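Local coordinates for Lactamase_B domain-containing protein (Pontibacter korlensis, PDB 6XFR) that probably hydrolyses beta-lactam antibiotics to substituted beta-amino acids, as a zinc-dependent class B1 metallo-beta-lactamase that binds zinc ions in its active site, at residues 52-55 / 56-60; 85-88 / 89-93; 105-109 / 110-114; 148-151 / 152-155; 179-182 / 183-187. One frame throughout, in Å; residues are numbered along the deposited sequence.

In the fold
All five contacts are local, each formed within one continuous run of chain, and they follow one another in series. Contact 1 opens helix 53-67 and contact 2 spans helix 87-91; their centres lie 9 Å apart and they touch through Thr56 and Val90. Contact 3, the end of helix 101-109, meets contact 2 where Gln91 NE2 probably bonds Thr114 O. Contact 4 is the hairpin turn between strands 147-150 and 155-159, its centre about 25 Å from that of contact 1. Contact 5 starts helix 181-191, its centre 32 Å from that of contact 1, across the chain's centre. The helices thus flank the sheets of the metallo-beta-lactamase fold, and Trp181 comes near the zinc ligand His141.

Contact 1 of 5, residues 52-55 / 56-60; sequences GKEP and TEELL
Thr56 turns back on Gly52 at the start of helix 53-67, and this is the tight side of the contact. Gly52 O takes two bonds from the one residue: Thr56 OG1 comes to 2.6 Å from Gly52 O, standing above the carbonyl plane, while Thr56 N donates to the same oxygen at 3.1 Å. The hydroxyl can do this because OG1 lies beside its own backbone N (chi1 -58°). Thr56 is buried, packed against Ala89 and Val90 of helix 87-91, and Pro55, next to it in the first turn, rests on Ser22 of strand 17-25. Gly52 is the N-cap residue of the helix, which forms the crossover of a beta-alpha-beta unit between the parallel strands 43-47 and 71-75. The loose side faces solvent: Lys53 and Glu54 are exposed and Glu57 partly so. The side chains of Lys53 and Glu57 run alongside each other in the same direction and come closest at Lys53 CG and Glu57 CG, 4.2 Å apart. Their charged ends stay well separated, with Lys53 NZ 7.0 Å from Glu57 OE1. Glu54 holds OE2 4.5 Å from Glu58 OE1, a pairing of like charges that probably disfavours any closer approach.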
loop_
_atom_site.group_PDB
_atom_site.type_symbol
_atom_site.label_atom_id
_atom_site.label_comp_id
_atom_site.label_asym_id
_atom_site.label_seq_id
_atom_site.Cartn_x
_atom_site.Cartn_y
_atom_site.Cartn_z
ATOM N N GLY B 52 -6.544 -11.778 17.912
ATOM C CA GLY B 52 -7.312 -12.166 19.076
ATOM C C GLY B 52 -8.806 -12.013 18.838
ATOM O O GLY B 52 -9.266 -11.552 17.792
ATOM N N LYS B 53 -9.550 -12.356 19.883
ATOM C CA LYS B 53 -11.013 -12.420 19.837
ATOM C C LYS B 53 -11.632 -11.069 19.503
ATOM O O LYS B 53 -12.503 -10.970 18.624
ATOM C CB LYS B 53 -11.542 -12.935 21.180
ATOM C CG LYS B 53 -13.066 -12.968 21.360
ATOM C CD LYS B 53 -13.454 -13.461 22.797
ATOM C CE LYS B 53 -12.333 -13.102 23.813
ATOM N NZ LYS B 53 -12.608 -13.333 25.275
ATOM N N GLU B 54 -11.245 -10.021 20.241
ATOM C CA GLU B 54 -11.924 -8.740 20.087
ATOM C C GLU B 54 -11.710 -8.115 18.701
ATOM O O GLU B 54 -12.676 -7.633 18.096
ATOM C CB GLU B 54 -11.483 -7.775 21.178
ATOM C CG GLU B 54 -12.271 -6.494 21.129
ATOM C CD GLU B 54 -13.734 -6.728 21.449
ATOM O OE1 GLU B 54 -14.034 -7.107 22.606
ATOM O OE2 GLU B 54 -14.575 -6.561 20.533
ATOM N N PRO B 55 -10.485 -8.095 18.159
ATOM C CA PRO B 55 -10.333 -7.694 16.759
ATOM C C PRO B 55 -11.102 -8.585 15.802
ATOM O O PRO B 55 -11.569 -8.115 14.755
ATOM C CB PRO B 55 -8.820 -7.819 16.525
ATOM C CG PRO B 55 -8.224 -7.744 17.841
ATOM C CD PRO B 55 -9.181 -8.379 18.775
ATOM N N THR B 56 -11.246 -9.872 16.123
ATOM C CA THR B 56 -11.911 -10.764 15.184
ATOM C C THR B 56 -13.426 -10.559 15.191
ATOM O O THR B 56 -14.065 -10.670 14.131
ATOM C CB THR B 56 -11.509 -12.216 15.478
ATOM O OG1 THR B 56 -10.078 -12.330 15.393
ATOM C CG2 THR B 56 -12.128 -13.164 14.472
ATOM N N GLU B 57 -14.009 -10.202 16.346
ATOM C CA GLU B 57 -15.438 -9.899 16.369
ATOM C C GLU B 57 -15.755 -8.644 15.557
ATOM O O GLU B 57 -16.735 -8.620 14.799
ATOM C CB GLU B 57 -15.905 -9.692 17.808
ATOM C CG GLU B 57 -15.476 -10.760 18.794
ATOM C CD GLU B 57 -16.446 -11.910 18.859
ATOM O OE1 GLU B 57 -16.961 -12.196 19.971
ATOM O OE2 GLU B 57 -16.690 -12.524 17.794
ATOM N N GLU B 58 -14.919 -7.600 15.695
ATOM C CA GLU B 58 -15.006 -6.403 14.852
ATOM C C GLU B 58 -14.894 -6.756 13.376
ATOM O O GLU B 58 -15.680 -6.280 12.549
ATOM C CB GLU B 58 -13.935 -5.388 15.261
ATOM C CG GLU B 58 -14.237 -4.670 16.571
ATOM C CD GLU B 58 -13.110 -3.738 17.056
ATOM O OE1 GLU B 58 -13.331 -2.991 18.036
ATOM O OE2 GLU B 58 -12.010 -3.750 16.466
ATOM N N LEU B 59 -13.896 -7.564 13.025
ATOM C CA LEU B 59 -13.730 -7.985 11.643
ATOM C C LEU B 59 -14.996 -8.665 11.126
ATOM O O LEU B 59 -15.496 -8.340 10.048
ATOM C CB LEU B 59 -12.505 -8.898 11.529
ATOM C CG LEU B 59 -12.093 -9.553 10.200
ATOM C CD1 LEU B 59 -12.172 -8.574 9.065
ATOM C CD2 LEU B 59 -10.688 -10.078 10.323
ATOM N N LEU B 60 -15.546 -9.603 11.883
ATOM C CA LEU B 60 -16.790 -10.215 11.433
ATOM C C LEU B 60 -17.884 -9.163 11.274
ATOM O O LEU B 60 -18.515 -9.066 10.217
ATOM C CB LEU B 60 -17.206 -11.337 12.387
ATOM C CG LEU B 60 -16.211 -12.517 12.340
ATOM C CD1 LEU B 60 -16.451 -13.534 13.445
ATOM C CD2 LEU B 60 -16.164 -13.182 10.987
#

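Contact 2 of 5, residues 85-88 / 89-93; sequences GGME and AVQRQ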
loop_
_atom_site.group_PDB
_atom_site.type_symbol
_atom_site.label_atom_id
_atom_site.label_comp_id
_atom_site.label_asym_id
_atom_site.label_seq_id
_atom_site.Cartn_x
_atom_site.Cartn_y
_atom_site.Cartn_z
ATOM N N GLY B 85 -5.261 -16.297 16.611
ATOM C CA GLY B 85 -5.869 -16.147 17.916
ATOM C C GLY B 85 -7.334 -15.751 17.913
ATOM O O GLY B 85 -7.933 -15.621 18.986
ATOM N N GLY B 86 -7.924 -15.532 16.740
ATOM C CA GLY B 86 -9.338 -15.247 16.681
ATOM C C GLY B 86 -10.102 -16.424 16.097
ATOM O O GLY B 86 -11.261 -16.276 15.698
ATOM N N MET B 87 -9.456 -17.601 16.048
ATOM C CA MET B 87 -10.071 -18.800 15.475
ATOM C C MET B 87 -11.324 -19.216 16.242
ATOM O O MET B 87 -12.365 -19.519 15.643
ATOM C CB MET B 87 -9.063 -19.944 15.462
ATOM C CG MET B 87 -9.659 -21.330 15.285
ATOM S SD MET B 87 -8.396 -22.612 15.024
ATOM C CE MET B 87 -7.364 -22.443 16.478
ATOM N N GLU B 88 -11.218 -19.304 17.569
ATOM C CA GLU B 88 -12.385 -19.620 18.385
ATOM C C GLU B 88 -13.541 -18.670 18.069
ATOM O O GLU B 88 -14.695 -19.097 17.932
ATOM C CB GLU B 88 -11.997 -19.587 19.863
ATOM C CG GLU B 88 -10.870 -20.582 20.164
ATOM C CD GLU B 88 -9.945 -20.170 21.326
ATOM O OE1 GLU B 88 -10.035 -19.013 21.814
ATOM O OE2 GLU B 88 -9.109 -21.018 21.746
ATOM N N ALA B 89 -13.254 -17.367 17.962
ATOM C CA ALA B 89 -14.294 -16.414 17.591
ATOM C C ALA B 89 -14.877 -16.734 16.210
ATOM O O ALA B 89 -16.087 -16.605 15.986
ATOM C CB ALA B 89 -13.719 -15.005 17.631
ATOM N N VAL B 90 -14.028 -17.142 15.269
ATOM C CA VAL B 90 -14.493 -17.490 13.930
ATOM C C VAL B 90 -15.358 -18.749 13.968
ATOM O O VAL B 90 -16.438 -18.800 13.365
ATOM C CB VAL B 90 -13.277 -17.646 12.993
ATOM C CG1 VAL B 90 -13.631 -18.400 11.729
ATOM C CG2 VAL B 90 -12.674 -16.304 12.687
ATOM N N GLN B 91 -14.902 -19.779 14.688
ATOM C CA GLN B 91 -15.583 -21.066 14.699
ATOM C C GLN B 91 -16.912 -20.996 15.451
ATOM O O GLN B 91 -17.859 -21.730 15.130
ATOM C CB GLN B 91 -14.677 -22.098 15.348
ATOM C CG GLN B 91 -13.587 -22.613 14.447
ATOM C CD GLN B 91 -12.665 -23.587 15.164
ATOM O OE1 GLN B 91 -12.475 -23.493 16.365
ATOM N NE2 GLN B 91 -12.118 -24.550 14.425
ATOM N N ARG B 92 -17.012 -20.107 16.439
ATOM C CA ARG B 92 -18.277 -19.894 17.111
ATOM C C ARG B 92 -19.354 -19.323 16.202
ATOM O O ARG B 92 -20.514 -19.286 16.611
ATOM C CB ARG B 92 -18.109 -18.948 18.260
ATOM C CG ARG B 92 -19.351 -18.827 19.012
ATOM C CD ARG B 92 -19.020 -18.328 20.346
ATOM N NE ARG B 92 -19.431 -16.946 20.484
ATOM C CZ ARG B 92 -20.640 -16.588 20.893
ATOM N NH1 ARG B 92 -21.532 -17.527 21.209
ATOM N NH2 ARG B 92 -20.943 -15.305 21.005
ATOM N N GLN B 93 -19.007 -18.797 15.030
ATOM C CA GLN B 93 -20.011 -18.409 14.052
ATOM C C GLN B 93 -20.154 -19.425 12.923
ATOM O O GLN B 93 -20.621 -19.065 11.845
ATOM C CB GLN B 93 -19.684 -17.024 13.484
ATOM C CG GLN B 93 -20.646 -15.878 13.978
ATOM C CD GLN B 93 -20.329 -15.455 15.394
ATOM O OE1 GLN B 93 -19.193 -15.097 15.717
ATOM N NE2 GLN B 93 -21.313 -15.539 16.253
#
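Three successive i to i+4 bonds wind the short helix 87-91: Val90 N to Gly86 O, Gln91 N to Met87 O and Arg92 N to Glu88 O. Gln91 N lies 2.7 Å from Met87 O. Gly86 is the N-cap residue, and its carbonyl oxygen is also brushed by the Val90 side chain, with CG2 at 3.3 Å from Gly86 O. That methyl is brought back over the turn because it lies beside the backbone N of Val90, whereas CG1 is anti to it (chi1 163°). On another flank, Met87 and Gln91 lie alongside each other and point the same way. The amide of Gln91 settles against the CG methylene of Met87, its OE1 3.7 Å from Met87 CG and its CD 3.8 Å from the same carbon. Beyond CG the Gln91 chain is extended, which carries the amide along Met87 CG, where NE2 bonds Thr114 O and Asp116 OD1. Ala89 touches Glu57 of helix 53-67, while Val90 meets Val95 and Val97. The side chains of Met87 and Gln91 therefore meet by van der Waals contact alone, beside their backbone bond: the methionine supplies an apolar flank for the amide of the glutamine, and the hydrogen bonding of NE2 is spent on tying this helix to the chain around Thr114.

Contact 3 of 5, residues 105-109 / 110-114; sequences ILAAE and NSKGT
Leu106 is the first residue to meet the following segment: its carbonyl oxygen receives ND2 of Asn110, with Asn110 ND2 2.5 Å from Leu106 O, although at this resolution so short a distance should not be read as unusual strength. The donor is tilted from the carbonyl plane, and the oxygen lies somewhat out of the amide plane in turn. Asn110 reaches it with CG beside its own backbone N (chi1 -63°), which folds the amide back towards Leu106 O. Next comes Ala107, whose oxygen takes two backbone bonds as the helix comes to an end. Lys112 N sits 2.9 Å from Ala107 O and Asn110 N sits 3.1 Å from it, the two approaching from opposite faces of the carbonyl plane. The methyl of Ala107 is the buried apolar point here, with CB 3.7 Å from Lys112 CB and 3.6 Å from Gly113 O. Ala108 offers its oxygen to Ser111 N in a weak bond of 3.5 Å. Together with the bond from Lys112 N to Ala107 O, it makes a Schellman motif, with Ser111 in the left-handed conformation (phi 51°). The Glu109 side chain leads off from the contact. The chain thus leaves helix 101-109 for the loop that leads to strand 117-119. Leu106, Asn110 and Lys112 all lie against Trp79, next in sequence to the zinc ligands His78 and His80, and Leu106 also touches Asp144, while the far end of the loop reaches helix 87-91.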
loop_
_atom_site.group_PDB
_atom_site.type_symbol
_atom_site.label_atom_id
_atom_site.label_comp_id
_atom_site.label_asym_id
_atom_site.label_seq_id
_atom_site.Cartn_x
_atom_site.Cartn_y
_atom_site.Cartn_z
ATOM N N ILE B 105 -0.773 -29.225 14.159
ATOM C CA ILE B 105 0.036 -29.901 15.164
ATOM C C ILE B 105 0.590 -28.893 16.167
ATOM O O ILE B 105 0.455 -29.070 17.389
ATOM C CB ILE B 105 1.163 -30.719 14.497
ATOM C CG1 ILE B 105 0.591 -31.807 13.562
ATOM C CG2 ILE B 105 2.076 -31.374 15.573
ATOM C CD1 ILE B 105 1.658 -32.587 12.737
ATOM N N LEU B 106 1.197 -27.800 15.663
ATOM C CA LEU B 106 1.820 -26.811 16.546
ATOM C C LEU B 106 0.779 -26.081 17.391
ATOM O O LEU B 106 1.035 -25.751 18.556
ATOM C CB LEU B 106 2.648 -25.828 15.727
ATOM C CG LEU B 106 3.857 -26.466 15.050
ATOM C CD1 LEU B 106 4.463 -25.580 13.948
ATOM C CD2 LEU B 106 4.852 -26.808 16.109
ATOM N N ALA B 107 -0.395 -25.819 16.822
ATOM C CA ALA B 107 -1.492 -25.290 17.616
ATOM C C ALA B 107 -1.849 -26.229 18.772
ATOM O O ALA B 107 -2.047 -25.783 19.911
ATOM C CB ALA B 107 -2.700 -25.045 16.717
ATOM N N ALA B 108 -1.948 -27.535 18.501
ATOM C CA ALA B 108 -2.243 -28.472 19.583
ATOM C C ALA B 108 -1.156 -28.456 20.667
ATOM O O ALA B 108 -1.465 -28.482 21.867
ATOM C CB ALA B 108 -2.442 -29.881 19.020
ATOM N N GLU B 109 0.118 -28.363 20.276
ATOM C CA GLU B 109 1.190 -28.360 21.271
ATOM C C GLU B 109 1.287 -27.058 22.054
ATOM O O GLU B 109 2.003 -27.015 23.058
ATOM C CB GLU B 109 2.544 -28.605 20.606
ATOM C CG GLU B 109 2.739 -29.996 20.079
ATOM C CD GLU B 109 4.045 -30.146 19.325
ATOM O OE1 GLU B 109 5.077 -29.607 19.778
ATOM O OE2 GLU B 109 4.033 -30.802 18.267
ATOM N N ASN B 110 0.560 -26.017 21.659
ATOM C CA ASN B 110 0.655 -24.720 22.313
ATOM C C ASN B 110 -0.717 -24.259 22.781
ATOM O O ASN B 110 -0.922 -23.065 23.001
ATOM C CB ASN B 110 1.267 -23.675 21.374
ATOM C CG ASN B 110 2.694 -24.003 20.971
ATOM O OD1 ASN B 110 3.635 -23.774 21.735
ATOM N ND2 ASN B 110 2.864 -24.531 19.767
ATOM N N SER B 111 -1.632 -25.208 22.985
ATOM C CA SER B 111 -2.986 -24.956 23.481
ATOM C C SER B 111 -3.730 -23.864 22.709
ATOM O O SER B 111 -4.545 -23.134 23.278
ATOM C CB SER B 111 -2.951 -24.622 24.975
ATOM O OG SER B 111 -2.676 -25.782 25.758
ATOM N N LYS B 112 -3.502 -23.784 21.395
ATOM C CA LYS B 112 -4.391 -23.047 20.499
ATOM C C LYS B 112 -5.554 -23.949 20.070
ATOM O O LYS B 112 -5.527 -25.172 20.256
ATOM C CB LYS B 112 -3.635 -22.548 19.262
ATOM C CG LYS B 112 -2.245 -21.929 19.496
ATOM C CD LYS B 112 -2.308 -20.594 20.240
ATOM C CE LYS B 112 -0.933 -20.161 20.702
ATOM N NZ LYS B 112 -1.036 -19.454 22.002
ATOM N N GLY B 113 -6.588 -23.356 19.479
ATOM C CA GLY B 113 -7.692 -24.203 19.044
ATOM C C GLY B 113 -7.337 -25.288 18.035
ATOM O O GLY B 113 -6.181 -25.408 17.620
ATOM N N THR B 114 -8.332 -26.062 17.601
ATOM C CA THR B 114 -8.162 -27.073 16.564
ATOM C C THR B 114 -8.856 -26.649 15.277
ATOM O O THR B 114 -10.074 -26.419 15.257
ATOM C CB THR B 114 -8.702 -28.422 17.019
ATOM O OG1 THR B 114 -8.471 -28.587 18.422
ATOM C CG2 THR B 114 -8.011 -29.530 16.256
#

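Contact 4 of 5, residues 148-151 / 152-155; sequences VYLP and QQKI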
loop_
_atom_site.group_PDB
_atom_site.type_symbol
_atom_site.label_atom_id
_atom_site.label_comp_id
_atom_site.label_asym_id
_atom_site.label_seq_id
_atom_site.Cartn_x
_atom_site.Cartn_y
_atom_site.Cartn_z
ATOM N N VAL B 148 -0.080 -17.148 0.752
ATOM C CA VAL B 148 -1.301 -17.220 -0.051
ATOM C C VAL B 148 -1.111 -16.295 -1.238
ATOM O O VAL B 148 -0.714 -15.141 -1.064
ATOM C CB VAL B 148 -2.558 -16.802 0.743
ATOM C CG1 VAL B 148 -3.782 -16.873 -0.120
ATOM C CG2 VAL B 148 -2.711 -17.652 1.984
ATOM N N TYR B 149 -1.369 -16.796 -2.434
ATOM C CA TYR B 149 -1.206 -16.021 -3.646
ATOM C C TYR B 149 -2.553 -15.950 -4.328
ATOM O O TYR B 149 -3.291 -16.944 -4.357
ATOM C CB TYR B 149 -0.159 -16.611 -4.594
ATOM C CG TYR B 149 0.219 -15.699 -5.779
ATOM C CD1 TYR B 149 0.734 -14.391 -5.569
ATOM C CD2 TYR B 149 0.077 -16.149 -7.112
ATOM C CE1 TYR B 149 1.092 -13.571 -6.635
ATOM C CE2 TYR B 149 0.447 -15.329 -8.188
ATOM C CZ TYR B 149 0.946 -14.043 -7.927
ATOM O OH TYR B 149 1.286 -13.246 -8.971
ATOM N N LEU B 150 -2.912 -14.738 -4.770
ATOM C CA LEU B 150 -4.014 -14.521 -5.694
ATOM C C LEU B 150 -3.394 -14.344 -7.079
ATOM O O LEU B 150 -2.824 -13.274 -7.360
ATOM C CB LEU B 150 -4.832 -13.285 -5.294
ATOM C CG LEU B 150 -5.152 -13.036 -3.807
ATOM C CD1 LEU B 150 -6.206 -11.967 -3.577
ATOM C CD2 LEU B 150 -5.608 -14.319 -3.152
ATOM N N PRO B 151 -3.402 -15.373 -7.947
ATOM C CA PRO B 151 -2.797 -15.218 -9.283
ATOM C C PRO B 151 -3.544 -14.258 -10.219
ATOM O O PRO B 151 -2.935 -13.766 -11.182
ATOM C CB PRO B 151 -2.792 -16.657 -9.839
ATOM C CG PRO B 151 -3.800 -17.413 -9.031
ATOM C CD PRO B 151 -3.769 -16.781 -7.680
ATOM N N GLN B 152 -4.841 -14.005 -10.002
ATOM C CA GLN B 152 -5.550 -13.062 -10.863
ATOM C C GLN B 152 -5.175 -11.616 -10.509
ATOM O O GLN B 152 -4.772 -10.844 -11.378
ATOM C CB GLN B 152 -7.071 -13.295 -10.777
ATOM C CG GLN B 152 -7.521 -14.749 -11.141
ATOM C CD GLN B 152 -8.886 -15.221 -10.520
ATOM O OE1 GLN B 152 -9.096 -15.175 -9.300
ATOM N NE2 GLN B 152 -9.787 -15.718 -11.380
ATOM N N GLN B 153 -5.226 -11.254 -9.236
ATOM C CA GLN B 153 -4.818 -9.916 -8.841
ATOM C C GLN B 153 -3.303 -9.785 -8.681
ATOM O O GLN B 153 -2.807 -8.661 -8.535
ATOM C CB GLN B 153 -5.524 -9.523 -7.532
ATOM C CG GLN B 153 -7.028 -9.405 -7.621
ATOM C CD GLN B 153 -7.760 -10.716 -7.281
ATOM O OE1 GLN B 153 -7.216 -11.806 -7.457
ATOM N NE2 GLN B 153 -9.005 -10.605 -6.803
ATOM N N LYS B 154 -2.569 -10.900 -8.773
ATOM C CA LYS B 154 -1.120 -10.981 -8.532
ATOM C C LYS B 154 -0.724 -10.342 -7.197
ATOM O O LYS B 154 0.210 -9.540 -7.103
ATOM C CB LYS B 154 -0.339 -10.367 -9.697
ATOM C CG LYS B 154 -0.762 -10.903 -11.053
ATOM C CD LYS B 154 0.439 -11.257 -11.898
ATOM C CE LYS B 154 0.021 -12.014 -13.123
ATOM N NZ LYS B 154 -0.016 -11.059 -14.269
ATOM N N ILE B 155 -1.411 -10.763 -6.144
ATOM C CA ILE B 155 -1.192 -10.290 -4.787
ATOM C C ILE B 155 -0.639 -11.449 -3.960
ATOM O O ILE B 155 -1.261 -12.519 -3.885
ATOM C CB ILE B 155 -2.502 -9.771 -4.179
ATOM C CG1 ILE B 155 -2.988 -8.520 -4.918
ATOM C CG2 ILE B 155 -2.324 -9.503 -2.675
ATOM C CD1 ILE B 155 -4.136 -7.768 -4.216
#
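Leu150 N donates to Ile155 O at 2.9 Å, nearly straight at 174°, and Ile155 N returns the bond to Leu150 O at 3.1 Å on a lone pair. These two bonds make Leu150 and Ile155 an antiparallel hydrogen-bonded pair closing the hairpin between strands 147-150 and 155-159. Lys154 and Ile155 both face Leu150, a G1 beta bulge. The side chains of Leu150 and Ile155 share one face of the sheet, with Leu150 CG 4.2 Å from Ile155 CB. Tyr149 lies alongside Lys154, its ring directed towards the Lys154-Ile155 backbone with CG anti to the backbone N (chi1 -170°); CD1 approaches Ile155 O at 3.2 Å and OH comes to 3.4 Å from Lys154 CB. That hydroxyl also bonds a buffer molecule, probably from the crystallisation liquor. In the turn, Gln153 OE1 rests 3.5 Å from Leu150 CB, while its NE2 bonds Gln130 OE1. Gln152 reaches back to strand 130-135, its OE1 accepting from Gln131 N. Pro151 and Gln152 complete a zinc site with Gln131. The turn therefore combines backbone pairing within the hairpin with side-chain amide bonds to the neighbouring strand, and it contributes to a bound zinc separate from the two zinc sites with histidine ligands.

Contact 5 of 5, residues 179-182 / 183-187; sequences KSWP and LAIQR
Trp181 and Ile185, one turn apart, lie side by side and point the same way, with Trp181 CD1 4.0 Å from Ile185 CG1. The Trp181 side chain has CG roughly anti to the backbone N (chi1 -150°), which puts its five-membered ring within reach of that methylene. Ile185 meets it by turning CG1 beside its own backbone N (chi1 -69°), so that CG1 also lies 3.6 Å from Trp181 O; CG2 is on the other branch, anti to the backbone N. The indole nitrogen is occupied as well, since NE1 donates to Leu161 O, and the ring rests against the zinc ligand His141. This is the first turn of helix 181-191, the crossover helix of a beta-alpha-beta unit between the parallel strands 155-159 and 197-200. Its opening bonds run from Ala184 N to Ser180 O at 3.1 Å and from Ile185 N to Trp181 O at 3.0 Å, while Leu183 N makes a weak bond to Ser180 O. Ser180 OG points elsewhere, to Gly139 O. Further along, Gln186 sets CG beside its backbone N, which brings CG to 3.1 Å from Pro182 O; the backbone N of Gln186 donates to that oxygen too, at 3.2 Å. Ile185 also packs on Leu211, Thr214 and Leu215 of helix 209-217, and Gln186 touches Leu215 beside it.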
loop_
_atom_site.group_PDB
_atom_site.type_symbol
_atom_site.label_atom_id
_atom_site.label_comp_id
_atom_site.label_asym_id
_atom_site.label_seq_id
_atom_site.Cartn_x
_atom_site.Cartn_y
_atom_site.Cartn_z
ATOM N N LYS B 179 18.089 -20.345 9.738
ATOM C CA LYS B 179 18.869 -21.013 8.715
ATOM C C LYS B 179 18.039 -21.297 7.469
ATOM O O LYS B 179 18.579 -21.288 6.358
ATOM C CB LYS B 179 19.451 -22.301 9.304
ATOM C CG LYS B 179 20.853 -22.629 8.845
ATOM C CD LYS B 179 20.758 -23.449 7.570
ATOM C CE LYS B 179 22.045 -24.165 7.280
ATOM N NZ LYS B 179 23.153 -23.177 7.345
ATOM N N SER B 180 16.729 -21.519 7.627
ATOM C CA SER B 180 15.861 -21.840 6.500
ATOM C C SER B 180 15.208 -20.620 5.878
ATOM O O SER B 180 14.969 -20.614 4.668
ATOM C CB SER B 180 14.781 -22.838 6.926
ATOM O OG SER B 180 13.938 -23.182 5.832
ATOM N N TRP B 181 14.904 -19.602 6.686
ATOM C CA TRP B 181 14.256 -18.369 6.225
ATOM C C TRP B 181 14.808 -17.838 4.903
ATOM O O TRP B 181 14.005 -17.535 4.012
ATOM C CB TRP B 181 14.424 -17.316 7.329
ATOM C CG TRP B 181 13.320 -16.309 7.417
ATOM C CD1 TRP B 181 12.516 -15.863 6.405
ATOM C CD2 TRP B 181 12.901 -15.625 8.595
ATOM N NE1 TRP B 181 11.626 -14.951 6.885
ATOM C CE2 TRP B 181 11.844 -14.781 8.228
ATOM C CE3 TRP B 181 13.318 -15.646 9.931
ATOM C CZ2 TRP B 181 11.184 -13.967 9.154
ATOM C CZ3 TRP B 181 12.673 -14.852 10.838
ATOM C CH2 TRP B 181 11.611 -14.019 10.451
ATOM N N PRO B 182 16.132 -17.755 4.702
ATOM C CA PRO B 182 16.655 -17.239 3.419
ATOM C C PRO B 182 16.228 -18.042 2.204
ATOM O O PRO B 182 15.927 -17.461 1.156
ATOM C CB PRO B 182 18.174 -17.319 3.617
ATOM C CG PRO B 182 18.369 -17.388 5.082
ATOM C CD PRO B 182 17.208 -18.092 5.654
ATOM N N LEU B 183 16.227 -19.368 2.297
ATOM C CA LEU B 183 15.795 -20.179 1.169
ATOM C C LEU B 183 14.281 -20.094 0.972
ATOM O O LEU B 183 13.794 -20.179 -0.160
ATOM C CB LEU B 183 16.272 -21.623 1.383
ATOM C CG LEU B 183 17.778 -21.664 1.695
ATOM C CD1 LEU B 183 18.285 -23.057 1.985
ATOM C CD2 LEU B 183 18.585 -21.016 0.563
ATOM N N ALA B 184 13.520 -19.902 2.043
ATOM C CA ALA B 184 12.082 -19.735 1.873
ATOM C C ALA B 184 11.772 -18.465 1.090
ATOM O O ALA B 184 10.893 -18.466 0.220
ATOM C CB ALA B 184 11.384 -19.723 3.233
ATOM N N ILE B 185 12.490 -17.368 1.379
ATOM C CA ILE B 185 12.274 -16.137 0.625
ATOM C C ILE B 185 12.575 -16.363 -0.850
ATOM O O ILE B 185 11.777 -16.007 -1.730
ATOM C CB ILE B 185 13.132 -14.993 1.203
ATOM C CG1 ILE B 185 12.606 -14.590 2.569
ATOM C CG2 ILE B 185 13.164 -13.783 0.211
ATOM C CD1 ILE B 185 11.100 -14.441 2.558
ATOM N N GLN B 186 13.705 -17.016 -1.138
ATOM C CA GLN B 186 14.101 -17.246 -2.519
ATOM C C GLN B 186 13.132 -18.174 -3.232
ATOM O O GLN B 186 12.922 -18.046 -4.438
ATOM C CB GLN B 186 15.519 -17.794 -2.539
ATOM C CG GLN B 186 16.467 -16.852 -1.835
ATOM C CD GLN B 186 17.882 -17.367 -1.748
ATOM O OE1 GLN B 186 18.151 -18.374 -1.107
ATOM N NE2 GLN B 186 18.795 -16.683 -2.409
ATOM N N ARG B 187 12.506 -19.091 -2.506
ATOM C CA ARG B 187 11.430 -19.854 -3.109
ATOM C C ARG B 187 10.291 -18.918 -3.511
ATOM O O ARG B 187 9.824 -18.945 -4.660
ATOM C CB ARG B 187 10.959 -20.924 -2.126
ATOM C CG ARG B 187 11.633 -22.267 -2.279
ATOM C CD ARG B 187 11.531 -23.141 -1.018
ATOM N NE ARG B 187 12.620 -24.128 -0.933
ATOM C CZ ARG B 187 13.384 -24.377 0.144
ATOM N NH1 ARG B 187 13.225 -23.734 1.301
ATOM N NH2 ARG B 187 14.335 -25.294 0.062
#